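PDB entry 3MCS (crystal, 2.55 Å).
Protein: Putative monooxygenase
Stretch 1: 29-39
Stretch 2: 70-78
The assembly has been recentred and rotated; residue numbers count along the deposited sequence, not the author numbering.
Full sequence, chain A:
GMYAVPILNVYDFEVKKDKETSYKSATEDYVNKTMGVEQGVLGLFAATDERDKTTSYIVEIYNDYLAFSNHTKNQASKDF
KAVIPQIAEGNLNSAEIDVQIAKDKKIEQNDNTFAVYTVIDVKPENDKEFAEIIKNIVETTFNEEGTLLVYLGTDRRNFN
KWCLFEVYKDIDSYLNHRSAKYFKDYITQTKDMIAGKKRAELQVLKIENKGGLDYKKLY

Stretch 1 29-39: DYVNKTMGVEQ
Stretch 2 (70-78) NHTKNQASK

Residues 29-37 form the last turns of a helix that Glu 38 leaves (phi/psi -90/152°); residues 70-78 run from one helix through a break at Asn 74 (-79/172°) into another that starts at Gln 75. The backbones come nearest at Tyr 30 and Ala 76, whose CA atoms lie 5.5 Å apart, and about 429 Å² is buried in all.

Ala 76 and Glu 38 each give up 76 Å². The small methyl of Ala 76 points toward the first helix and permits this close approach: CB lies 3.2 Å from Thr 34 OG1 and 4.2 Å from Tyr 30 CD1. The extended Lys 33 chain (t, t, t, p) lies alongside, its CE 3.8 Å from Gln 75 CB.

His 71 (chi1 t, chi2 79°) ties the polar side together, using both ring nitrogens as donors. ND1 bonds to Glu 38 OE1 at 2.7 Å, and NE2 to Tyr 30 OH, also at 2.7 Å. Glu 38 (m, t, chi3 9°) reaches the imidazole edge, with OE2 3.4 Å from Asn 74 CB. Tyr 30 (t, chi2 66°) meets His 71 rim to rim, centroids 5.6 Å apart and planes at 51°, while its CE1 edge packs 3.7 Å from Ser 77 CA. Thr 34 (m) donates OG1 to Tyr 30 O at 2.8 Å, satisfying its buried hydroxyl.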

# COMPACT_ATOMS: atom_id res chain seq x y z
N ASP A 29 -1.03 4.53 -17.65
CA ASP A 29 0.07 5.29 -18.23
C ASP A 29 1.03 5.77 -17.14
O ASP A 29 2.24 5.66 -17.29
CB ASP A 29 -0.44 6.52 -19.00
CG ASP A 29 -1.28 6.17 -20.23
OD1 ASP A 29 -1.47 4.96 -20.48
OD2 ASP A 29 -1.75 7.13 -20.91
N TYR A 30 0.49 6.29 -16.05
CA TYR A 30 1.33 6.86 -14.99
C TYR A 30 2.24 5.82 -14.39
O TYR A 30 3.45 6.05 -14.23
CB TYR A 30 0.44 7.52 -13.94
CG TYR A 30 1.10 7.99 -12.68
CD1 TYR A 30 2.00 9.03 -12.70
CD2 TYR A 30 0.75 7.46 -11.45
CE1 TYR A 30 2.59 9.48 -11.53
CE2 TYR A 30 1.32 7.91 -10.28
CZ TYR A 30 2.25 8.92 -10.32
OH TYR A 30 2.83 9.40 -9.17
N VAL A 31 1.67 4.66 -14.08
CA VAL A 31 2.44 3.58 -13.46
C VAL A 31 3.49 3.06 -14.43
O VAL A 31 4.64 2.86 -14.04
CB VAL A 31 1.52 2.45 -12.93
CG1 VAL A 31 2.32 1.28 -12.48
CG2 VAL A 31 0.64 2.95 -11.80
N ASN A 32 3.09 2.88 -15.69
CA ASN A 32 4.00 2.35 -16.73
C ASN A 32 5.12 3.30 -17.14
O ASN A 32 6.22 2.86 -17.44
CB ASN A 32 3.24 1.93 -17.99
CG ASN A 32 2.43 0.64 -17.80
OD1 ASN A 32 2.70 -0.17 -16.90
ND2 ASN A 32 1.47 0.43 -18.68
N LYS A 33 4.84 4.60 -17.16
CA LYS A 33 5.85 5.57 -17.59
C LYS A 33 6.80 5.86 -16.44
O LYS A 33 7.97 6.09 -16.67
CB LYS A 33 5.23 6.86 -18.16
CG LYS A 33 6.29 7.86 -18.70
CD LYS A 33 5.69 9.17 -19.26
CE LYS A 33 6.76 10.12 -19.84
NZ LYS A 33 7.50 9.55 -21.01
N THR A 34 6.29 5.81 -15.22
CA THR A 34 7.14 6.06 -14.04
C THR A 34 8.20 4.98 -13.84
O THR A 34 9.40 5.29 -13.79
CB THR A 34 6.31 6.18 -12.75
OG1 THR A 34 5.52 7.36 -12.83
CG2 THR A 34 7.20 6.29 -11.53
N MSE A 35 7.75 3.74 -13.69
CA MSE A 35 8.65 2.60 -13.44
C MSE A 35 9.54 2.28 -14.64
O MSE A 35 10.68 1.86 -14.48
CB MSE A 35 7.85 1.38 -13.04
CG MSE A 35 7.38 1.40 -11.61
SE MSE A 35 8.86 1.17 -10.42
CE MSE A 35 9.56 -0.54 -10.92
N GLY A 36 9.05 2.48 -15.85
CA GLY A 36 9.86 2.19 -17.02
C GLY A 36 11.07 3.10 -17.21
O GLY A 36 12.10 2.68 -17.74
N VAL A 37 10.96 4.34 -16.73
CA VAL A 37 11.95 5.38 -16.99
C VAL A 37 12.66 6.00 -15.80
O VAL A 37 13.82 6.37 -15.91
CB VAL A 37 11.22 6.53 -17.76
CG1 VAL A 37 11.97 7.87 -17.68
CG2 VAL A 37 10.93 6.11 -19.22
N GLU A 38 12.01 6.11 -14.65
CA GLU A 38 12.59 6.86 -13.52
C GLU A 38 13.47 6.08 -12.54
O GLU A 38 13.31 4.88 -12.34
CB GLU A 38 11.46 7.61 -12.77
CG GLU A 38 10.67 8.52 -13.71
CD GLU A 38 9.53 9.26 -13.05
OE1 GLU A 38 9.42 9.21 -11.81
OE2 GLU A 38 8.75 9.89 -13.80
N GLN A 39 14.40 6.81 -11.93
CA GLN A 39 15.34 6.28 -10.95
C GLN A 39 14.87 6.43 -9.51
O GLN A 39 14.23 7.42 -9.16
CB GLN A 39 16.66 7.02 -11.07
CG GLN A 39 17.34 6.80 -12.40
CD GLN A 39 17.83 5.37 -12.56
OE1 GLN A 39 18.09 4.68 -11.57
NE2 GLN A 39 17.97 4.93 -13.81
N ASN A 70 12.27 14.24 -7.36
CA ASN A 70 12.50 14.23 -8.79
C ASN A 70 11.29 13.65 -9.53
O ASN A 70 10.92 14.11 -10.60
CB ASN A 70 13.79 13.48 -9.13
CG ASN A 70 15.05 14.34 -8.96
OD1 ASN A 70 15.04 15.54 -9.22
ND2 ASN A 70 16.14 13.70 -8.58
N HIS A 71 10.65 12.66 -8.94
CA HIS A 71 9.47 12.08 -9.52
C HIS A 71 8.37 13.12 -9.62
O HIS A 71 7.71 13.21 -10.66
CB HIS A 71 9.00 10.89 -8.69
CG HIS A 71 7.63 10.40 -9.05
ND1 HIS A 71 7.37 9.61 -10.15
CD2 HIS A 71 6.44 10.55 -8.42
CE1 HIS A 71 6.09 9.32 -10.20
NE2 HIS A 71 5.50 9.88 -9.16
N THR A 72 8.17 13.94 -8.59
CA THR A 72 7.09 14.90 -8.66
C THR A 72 7.37 15.99 -9.69
O THR A 72 6.46 16.73 -10.05
CB THR A 72 6.73 15.52 -7.31
OG1 THR A 72 7.71 16.51 -6.97
CG2 THR A 72 6.64 14.44 -6.20
N LYS A 73 8.60 16.09 -10.16
CA LYS A 73 8.96 17.06 -11.19
C LYS A 73 9.08 16.43 -12.59
O LYS A 73 9.12 17.16 -13.58
CB LYS A 73 10.29 17.72 -10.87
CG LYS A 73 10.38 18.58 -9.64
CD LYS A 73 11.83 19.01 -9.48
CE LYS A 73 12.14 19.70 -8.18
NZ LYS A 73 13.61 20.06 -8.17
N ASN A 74 9.15 15.10 -12.68
CA ASN A 74 9.35 14.42 -13.97
C ASN A 74 8.05 14.34 -14.76
O ASN A 74 6.98 14.64 -14.23
CB ASN A 74 9.97 13.03 -13.75
CG ASN A 74 10.92 12.59 -14.87
OD1 ASN A 74 10.87 13.06 -16.01
ND2 ASN A 74 11.80 11.68 -14.53
N GLN A 75 8.13 13.90 -16.02
CA GLN A 75 6.98 13.93 -16.94
C GLN A 75 5.80 13.06 -16.54
O GLN A 75 4.67 13.51 -16.65
CB GLN A 75 7.42 13.56 -18.38
CG GLN A 75 6.43 14.02 -19.47
CD GLN A 75 6.35 15.53 -19.56
OE1 GLN A 75 7.34 16.20 -19.89
NE2 GLN A 75 5.17 16.09 -19.27
N ALA A 76 6.04 11.84 -16.07
CA ALA A 76 4.92 10.97 -15.71
C ALA A 76 3.94 11.65 -14.78
O ALA A 76 2.74 11.74 -15.08
CB ALA A 76 5.41 9.68 -15.07
N SER A 77 4.47 12.17 -13.67
CA SER A 77 3.68 12.83 -12.64
C SER A 77 3.05 14.12 -13.13
O SER A 77 1.88 14.38 -12.84
CB SER A 77 4.57 13.11 -11.42
OG SER A 77 3.84 13.63 -10.33
N LYS A 78 3.79 14.92 -13.88
CA LYS A 78 3.23 16.18 -14.41
C LYS A 78 2.00 15.89 -15.30
O LYS A 78 1.02 16.65 -15.30
CB LYS A 78 4.27 17.01 -15.18